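Local structure of type-2 restriction enzyme NlaIV (Neisseria lactamica, 6QM2) at residues D66-F77 with K81-V91. The protein cuts double-stranded DNA at the sequence 5'-GGNNCC-3', cleaving after the third base to leave blunt ends with 5'-phosphates. Residues are numbered along the deposited sequence; the frame is centred on the assembly and turned at random.
Sequences DVSTNTQMPPDF and KKDRSRELLEV. With NA (sodium ion), chain B; K (potassium ion), chain C.
Phe77 and Leu89 form an antiparallel hydrogen-bonded pair, Phe77 N giving a nearly straight bond to Leu89 O (2.9 Å) and Leu89 N returning one to Phe77 O. Leu89 O also accepts from Asp76 N at 2.8 Å, which makes Asp76 and Phe77 the two residues of a classic beta bulge opposite Leu89. From within the bulge the carboxylate of Asp76, with CG anti to its carbonyl carbon (chi1 -67°), reaches on to the next strand residue but one: the anti lone pair of OD2 takes Val91 N at 2.8 Å. The Glu90 carboxylate stacks on that of Asp76, their planes 22° apart. Segment 81-91 enters strand 88-95 of the mixed sheet at the core of this PD-(D/E)XK nuclease. There Asp76, after Pro75, and Glu90, two residues ahead of a lysine, fit the family's signature, consistent with an acidic metal-binding centre, although the sodium ion itself is held by Ser68 OG, the carbonyls of Asn70, Met73 and Pro75, and a water that also donates to Asp76 OD1. Glu90 OE2 instead lies 3.3 Å from the potassium ion, which Ile104 O also binds. Pro75, after a cis peptide bond, rests CB and CG against Leu88 CB. The Phe77 ring meets Val91 CG2 with its edge, CE2 at 3.7 Å, and runs side by side with Leu89; all three side chains touch Leu54 of helix 44-60. At the far end Asp66 splits its carboxylate between two salt bridges: Lys81, its chain bent at chi3 and chi4, brings NZ 2.9 Å from OD1, on the syn side but well out of the carboxylate plane, while Arg84 NH1 meets OD2 at the edge of its guanidinium, the two planes 59° apart.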
ATOM      1  N   ASP A  66     -24.503  -4.538 -10.454  1.00112.12           N
ATOM      2  CA  ASP A  66     -24.356  -3.496  -9.438  1.00119.01           C
ATOM      3  C   ASP A  66     -23.134  -3.801  -8.581  1.00119.11           C
ATOM      4  O   ASP A  66     -22.679  -4.945  -8.515  1.00117.48           O
ATOM      5  CB  ASP A  66     -25.600  -3.418  -8.542  1.00122.11           C
ATOM      6  CG  ASP A  66     -26.748  -2.661  -9.185  1.00125.22           C
ATOM      7  OD1 ASP A  66     -26.503  -1.780 -10.037  1.00127.69           O
ATOM      8  OD2 ASP A  66     -27.907  -2.945  -8.819  1.00126.51           O
ATOM      9  N   VAL A  67     -22.619  -2.765  -7.922  1.00118.96           N
ATOM     10  CA  VAL A  67     -21.457  -2.886  -7.037  1.00115.98           C
ATOM     11  C   VAL A  67     -21.887  -2.794  -5.583  1.00113.71           C
ATOM     12  O   VAL A  67     -22.863  -2.119  -5.246  1.00116.96           O
ATOM     13  CB  VAL A  67     -20.362  -1.827  -7.320  1.00116.62           C
ATOM     14  CG1 VAL A  67     -19.710  -2.096  -8.670  1.00118.08           C
ATOM     15  CG2 VAL A  67     -20.901  -0.397  -7.248  1.00117.63           C
ATOM     16  N   SER A  68     -21.139  -3.477  -4.728  1.00112.70           N
ATOM     17  CA  SER A  68     -21.427  -3.509  -3.306  1.00116.33           C
ATOM     18  C   SER A  68     -20.837  -2.293  -2.607  1.00120.25           C
ATOM     19  O   SER A  68     -19.681  -1.939  -2.832  1.00122.90           O
ATOM     20  CB  SER A  68     -20.852  -4.775  -2.700  1.00116.19           C
ATOM     21  OG  SER A  68     -21.059  -4.821  -1.296  1.00115.75           O
ATOM     22  N   THR A  69     -21.637  -1.679  -1.741  1.00126.78           N
ATOM     23  CA  THR A  69     -21.218  -0.510  -0.967  1.00132.00           C
ATOM     24  C   THR A  69     -20.499  -0.878   0.348  1.00133.65           C
ATOM     25  O   THR A  69     -19.991   0.007   1.039  1.00139.76           O
ATOM     26  CB  THR A  69     -22.433   0.386  -0.645  1.00135.44           C
ATOM     27  OG1 THR A  69     -23.337  -0.315   0.220  1.00138.77           O
ATOM     28  CG2 THR A  69     -23.168   0.785  -1.929  1.00133.74           C
ATOM     29  N   ASN A  70     -20.468  -2.171   0.686  1.00133.46           N
ATOM     30  CA  ASN A  70     -19.860  -2.677   1.916  1.00130.94           C
ATOM     31  C   ASN A  70     -18.641  -3.527   1.549  1.00129.17           C
ATOM     32  O   ASN A  70     -18.800  -4.598   0.966  1.00119.25           O
ATOM     33  CB  ASN A  70     -20.906  -3.516   2.672  1.00128.14           C
ATOM     34  CG  ASN A  70     -20.418  -4.022   4.024  1.00128.77           C
ATOM     35  OD1 ASN A  70     -19.289  -3.766   4.446  1.00132.69           O
ATOM     36  ND2 ASN A  70     -21.289  -4.747   4.716  1.00124.20           N
ATOM     37  N   THR A  71     -17.439  -3.063   1.882  1.00134.94           N
ATOM     38  CA  THR A  71     -16.209  -3.831   1.614  1.00137.88           C
ATOM     39  C   THR A  71     -15.990  -5.008   2.579  1.00134.52           C
ATOM     40  O   THR A  71     -15.309  -5.975   2.225  1.00128.41           O
ATOM     41  CB  THR A  71     -14.963  -2.927   1.663  1.00141.28           C
ATOM     42  OG1 THR A  71     -14.924  -2.233   2.916  1.00147.63           O
ATOM     43  CG2 THR A  71     -14.984  -1.922   0.518  1.00141.14           C
ATOM     44  N   GLN A  72     -16.563  -4.926   3.782  1.00134.19           N
ATOM     45  CA  GLN A  72     -16.341  -5.930   4.838  1.00136.67           C
ATOM     46  C   GLN A  72     -17.089  -7.256   4.651  1.00131.71           C
ATOM     47  O   GLN A  72     -16.660  -8.282   5.187  1.00131.37           O
ATOM     48  CB  GLN A  72     -16.704  -5.351   6.209  1.00142.20           C
ATOM     49  CG  GLN A  72     -15.914  -4.105   6.585  1.00148.25           C
ATOM     50  CD  GLN A  72     -15.693  -3.985   8.080  1.00151.09           C
ATOM     51  OE1 GLN A  72     -14.941  -4.762   8.665  1.00156.91           O
ATOM     52  NE2 GLN A  72     -16.339  -3.007   8.704  1.00151.29           N
ATOM     53  N   MET A  73     -18.187  -7.237   3.896  1.00129.76           N
ATOM     54  CA  MET A  73     -19.062  -8.402   3.724  1.00126.31           C
ATOM     55  C   MET A  73     -19.164  -8.773   2.247  1.00120.20           C
ATOM     56  O   MET A  73     -19.021  -7.895   1.397  1.00117.55           O
ATOM     57  CB  MET A  73     -20.457  -8.047   4.262  1.00131.11           C
ATOM     58  CG  MET A  73     -21.091  -9.109   5.135  1.00133.04           C
ATOM     59  SD  MET A  73     -20.049  -9.449   6.564  1.00133.07           S
ATOM     60  CE  MET A  73     -20.486 -11.149   6.846  1.00132.05           C
ATOM     61  N   PRO A  74     -19.407 -10.062   1.919  1.00116.59           N
ATOM     62  CA  PRO A  74     -19.723 -10.364   0.515  1.00114.63           C
ATOM     63  C   PRO A  74     -21.121  -9.854   0.118  1.00111.07           C
ATOM     64  O   PRO A  74     -21.944  -9.581   1.001  1.00110.47           O
ATOM     65  CB  PRO A  74     -19.653 -11.897   0.460  1.00115.97           C
ATOM     66  CG  PRO A  74     -19.925 -12.342   1.855  1.00117.12           C
ATOM     67  CD  PRO A  74     -19.296 -11.293   2.727  1.00118.41           C
ATOM     68  N   PRO A  75     -21.391  -9.698  -1.194  1.00106.67           N
ATOM     69  CA  PRO A  75     -20.541  -9.927  -2.361  1.00107.07           C
ATOM     70  C   PRO A  75     -19.841  -8.643  -2.818  1.00104.45           C
ATOM     71  O   PRO A  75     -19.935  -7.619  -2.140  1.00 99.96           O
ATOM     72  CB  PRO A  75     -21.553 -10.376  -3.413  1.00107.59           C
ATOM     73  CG  PRO A  75     -22.776  -9.579  -3.087  1.00109.22           C
ATOM     74  CD  PRO A  75     -22.726  -9.236  -1.615  1.00108.01           C
ATOM     75  N   ASP A  76     -19.126  -8.717  -3.936  1.00102.14           N
ATOM     76  CA  ASP A  76     -18.543  -7.539  -4.581  1.00104.59           C
ATOM     77  C   ASP A  76     -19.448  -7.047  -5.705  1.00102.84           C
ATOM     78  O   ASP A  76     -19.656  -5.838  -5.850  1.00101.33           O
ATOM     79  CB  ASP A  76     -17.143  -7.849  -5.130  1.00107.83           C
ATOM     80  CG  ASP A  76     -16.125  -8.131  -4.029  1.00109.03           C
ATOM     81  OD1 ASP A  76     -16.121  -7.411  -3.006  1.00107.64           O
ATOM     82  OD2 ASP A  76     -15.314  -9.071  -4.198  1.00112.26           O
ATOM     83  N   PHE A  77     -19.974  -7.980  -6.497  1.00105.16           N
ATOM     84  CA  PHE A  77     -20.886  -7.661  -7.594  1.00105.79           C
ATOM     85  C   PHE A  77     -22.219  -8.388  -7.462  1.00104.61           C
ATOM     86  O   PHE A  77     -22.267  -9.552  -7.055  1.00104.33           O
ATOM     87  CB  PHE A  77     -20.258  -8.038  -8.929  1.00108.55           C
ATOM     88  CG  PHE A  77     -18.957  -7.343  -9.206  1.00110.32           C
ATOM     89  CD1 PHE A  77     -18.929  -5.975  -9.454  1.00111.39           C
ATOM     90  CD2 PHE A  77     -17.762  -8.054  -9.235  1.00110.05           C
ATOM     91  CE1 PHE A  77     -17.734  -5.325  -9.718  1.00111.76           C
ATOM     92  CE2 PHE A  77     -16.564  -7.410  -9.501  1.00110.44           C
ATOM     93  CZ  PHE A  77     -16.550  -6.045  -9.742  1.00112.30           C
ATOM     94  N   LYS A  81     -29.540  -7.340 -11.369  1.00107.65           N
ATOM     95  CA  LYS A  81     -29.970  -6.032 -10.831  1.00112.14           C
ATOM     96  C   LYS A  81     -31.330  -6.066 -10.122  1.00112.07           C
ATOM     97  O   LYS A  81     -31.550  -5.316  -9.167  1.00103.85           O
ATOM     98  CB  LYS A  81     -29.999  -4.967 -11.938  1.00115.88           C
ATOM     99  CG  LYS A  81     -28.621  -4.516 -12.405  1.00120.62           C
ATOM    100  CD  LYS A  81     -28.686  -3.506 -13.548  1.00125.67           C
ATOM    101  CE  LYS A  81     -29.095  -2.106 -13.099  1.00128.73           C
ATOM    102  NZ  LYS A  81     -28.000  -1.352 -12.429  1.00129.53           N
ATOM    103  N   LYS A  82     -32.226  -6.932 -10.597  1.00119.66           N
ATOM    104  CA  LYS A  82     -33.574  -7.073 -10.033  1.00125.37           C
ATOM    105  C   LYS A  82     -33.654  -8.029  -8.835  1.00121.98           C
ATOM    106  O   LYS A  82     -34.552  -7.892  -8.002  1.00119.79           O
ATOM    107  CB  LYS A  82     -34.567  -7.509 -11.118  1.00136.51           C
ATOM    108  CG  LYS A  82     -34.867  -6.420 -12.137  1.00144.37           C
ATOM    109  CD  LYS A  82     -35.989  -6.821 -13.079  1.00152.14           C
ATOM    110  CE  LYS A  82     -36.497  -5.625 -13.869  1.00157.29           C
ATOM    111  NZ  LYS A  82     -37.629  -5.994 -14.764  1.00161.65           N
ATOM    112  N   ASP A  83     -32.729  -8.990  -8.756  1.00119.64           N
ATOM    113  CA  ASP A  83     -32.670  -9.945  -7.642  1.00116.26           C
ATOM    114  C   ASP A  83     -31.298  -9.879  -6.960  1.00115.17           C
ATOM    115  O   ASP A  83     -30.339 -10.526  -7.386  1.00114.20           O
ATOM    116  CB  ASP A  83     -32.976 -11.368  -8.144  1.00112.85           C
ATOM    117  CG  ASP A  83     -33.352 -12.336  -7.018  1.00109.36           C
ATOM    118  OD1 ASP A  83     -33.287 -11.968  -5.823  1.00103.49           O
ATOM    119  OD2 ASP A  83     -33.725 -13.483  -7.343  1.00108.02           O
ATOM    120  N   ARG A  84     -31.222  -9.099  -5.884  1.00115.24           N
ATOM    121  CA  ARG A  84     -29.974  -8.916  -5.134  1.00114.40           C
ATOM    122  C   ARG A  84     -29.756  -9.968  -4.029  1.00108.82           C
ATOM    123  O   ARG A  84     -28.896  -9.789  -3.163  1.00109.58           O
ATOM    124  CB  ARG A  84     -29.898  -7.483  -4.565  1.00121.19           C
ATOM    125  CG  ARG A  84     -29.351  -6.450  -5.551  1.00126.92           C
ATOM    126  CD  ARG A  84     -28.510  -5.362  -4.876  1.00134.13           C
ATOM    127  NE  ARG A  84     -29.288  -4.169  -4.560  1.00137.21           N
ATOM    128  CZ  ARG A  84     -29.682  -3.251  -5.448  1.00150.49           C
ATOM    129  NH1 ARG A  84     -29.383  -3.370  -6.746  1.00149.75           N
ATOM    130  NH2 ARG A  84     -30.396  -2.203  -5.040  1.00153.66           N
ATOM    131  N   SER A  85     -30.542 -11.046  -4.044  1.00103.43           N
ATOM    132  CA  SER A  85     -30.292 -12.209  -3.200  1.00 99.92           C
ATOM    133  C   SER A  85     -29.744 -13.408  -3.979  1.00 95.05           C
ATOM    134  O   SER A  85     -29.400 -14.418  -3.369  1.00 96.40           O
ATOM    135  CB  SER A  85     -31.571 -12.610  -2.457  1.00101.27           C
ATOM    136  OG  SER A  85     -32.605 -12.964  -3.355  1.00107.06           O
ATOM    137  N   ARG A  86     -29.665 -13.302  -5.305  1.00 92.42           N
ATOM    138  CA  ARG A  86     -29.162 -14.385  -6.155  1.00 97.35           C
ATOM    139  C   ARG A  86     -28.142 -13.831  -7.137  1.00 97.17           C
ATOM    140  O   ARG A  86     -28.074 -12.621  -7.355  1.00 93.23           O
ATOM    141  CB  ARG A  86     -30.307 -15.053  -6.931  1.00 99.92           C
ATOM    142  CG  ARG A  86     -31.446 -15.611  -6.081  1.00101.39           C
ATOM    143  CD  ARG A  86     -30.997 -16.817  -5.274  1.00103.09           C
ATOM    144  NE  ARG A  86     -32.078 -17.477  -4.533  1.00101.30           N
ATOM    145  CZ  ARG A  86     -32.647 -17.024  -3.411  1.00100.19           C
ATOM    146  NH1 ARG A  86     -32.287 -15.860  -2.867  1.00 98.47           N
ATOM    147  NH2 ARG A  86     -33.607 -17.740  -2.826  1.00 98.80           N
ATOM    148  N   GLU A  87     -27.357 -14.732  -7.727  1.00103.36           N
ATOM    149  CA  GLU A  87     -26.331 -14.385  -8.718  1.00106.78           C
ATOM    150  C   GLU A  87     -25.309 -13.384  -8.144  1.00104.90           C
ATOM    151  O   GLU A  87     -25.027 -12.340  -8.743  1.00103.75           O
ATOM    152  CB  GLU A  87     -26.979 -13.863 -10.019  1.00113.95           C
ATOM    153  CG  GLU A  87     -28.185 -14.662 -10.526  1.00119.75           C
ATOM    154  CD  GLU A  87     -27.909 -16.148 -10.709  1.00123.72           C
ATOM    155  OE1 GLU A  87     -26.806 -16.501 -11.172  1.00123.18           O
ATOM    156  OE2 GLU A  87     -28.802 -16.969 -10.398  1.00130.18           O
ATOM    157  N   LEU A  88     -24.765 -13.729  -6.975  1.00103.30           N
ATOM    158  CA  LEU A  88     -23.845 -12.869  -6.218  1.00 99.98           C
ATOM    159  C   LEU A  88     -22.392 -13.305  -6.433  1.00102.23           C
ATOM    160  O   LEU A  88     -22.082 -14.494  -6.329  1.00104.60           O
ATOM    161  CB  LEU A  88     -24.185 -12.924  -4.729  1.00 96.27           C
ATOM    162  CG  LEU A  88     -25.648 -12.673  -4.352  1.00 95.34           C
ATOM    163  CD1 LEU A  88     -25.851 -12.778  -2.849  1.00 96.95           C
ATOM    164  CD2 LEU A  88     -26.101 -11.315  -4.854  1.00 95.66           C
ATOM    165  N   LEU A  89     -21.513 -12.339  -6.711  1.00101.63           N
ATOM    166  CA  LEU A  89     -20.117 -12.613  -7.066  1.00100.06           C
ATOM    167  C   LEU A  89     -19.137 -11.899  -6.128  1.00 99.71           C
ATOM    168  O   LEU A  89     -19.225 -10.683  -5.943  1.00 97.41           O
ATOM    169  CB  LEU A  89     -19.860 -12.172  -8.507  1.00 99.79           C
ATOM    170  CG  LEU A  89     -18.480 -12.460  -9.109  1.00101.38           C
ATOM    171  CD1 LEU A  89     -18.173 -13.951  -9.106  1.00100.41           C
ATOM    172  CD2 LEU A  89     -18.392 -11.889 -10.517  1.00101.98           C
ATOM    173  N   GLU A  90     -18.216 -12.668  -5.543  1.00 99.83           N
ATOM    174  CA  GLU A  90     -17.087 -12.139  -4.768  1.00101.03           C
ATOM    175  C   GLU A  90     -15.810 -12.410  -5.568  1.00100.35           C
ATOM    176  O   GLU A  90     -15.582 -13.540  -6.005  1.00 96.38           O
ATOM    177  CB  GLU A  90     -17.012 -12.826  -3.394  1.00102.89           C
ATOM    178  CG  GLU A  90     -15.900 -12.332  -2.462  1.00103.50           C
ATOM    179  CD  GLU A  90     -16.204 -11.028  -1.738  1.00104.64           C
ATOM    180  OE1 GLU A  90     -17.276 -10.433  -1.961  1.00104.55           O
ATOM    181  OE2 GLU A  90     -15.353 -10.594  -0.926  1.00105.44           O
ATOM    182  N   VAL A  91     -14.990 -11.375  -5.759  1.00102.61           N
ATOM    183  CA  VAL A  91     -13.686 -11.519  -6.413  1.00105.53           C
ATOM    184  C   VAL A  91     -12.588 -11.557  -5.357  1.00105.39           C
ATOM    185  O   VAL A  91     -12.551 -10.705  -4.465  1.00100.90           O
ATOM    186  CB  VAL A  91     -13.391 -10.365  -7.388  1.00108.92           C
ATOM    187  CG1 VAL A  91     -12.036 -10.565  -8.070  1.00110.61           C
ATOM    188  CG2 VAL A  91     -14.501 -10.254  -8.421  1.00110.94           C
TER
HETATM  189 NA    NA B 301     -19.546  -6.404  -0.006  1.00109.04          NA
HETATM  190  K     K C 302     -14.929  -9.783   2.255  1.00133.02           K
HETATM  191  O   HOH W   1     -13.207  -9.049  -2.618  1.00 83.62           O
HETATM  192  O   HOH W   2     -16.597  -8.119  -0.250  1.00 94.66           O
HETATM  193  O   HOH W   3     -17.696  -5.532  -1.479  1.00104.73           O
HETATM  194  O   HOH W   4     -13.143  -9.692   4.817  1.00 94.14           O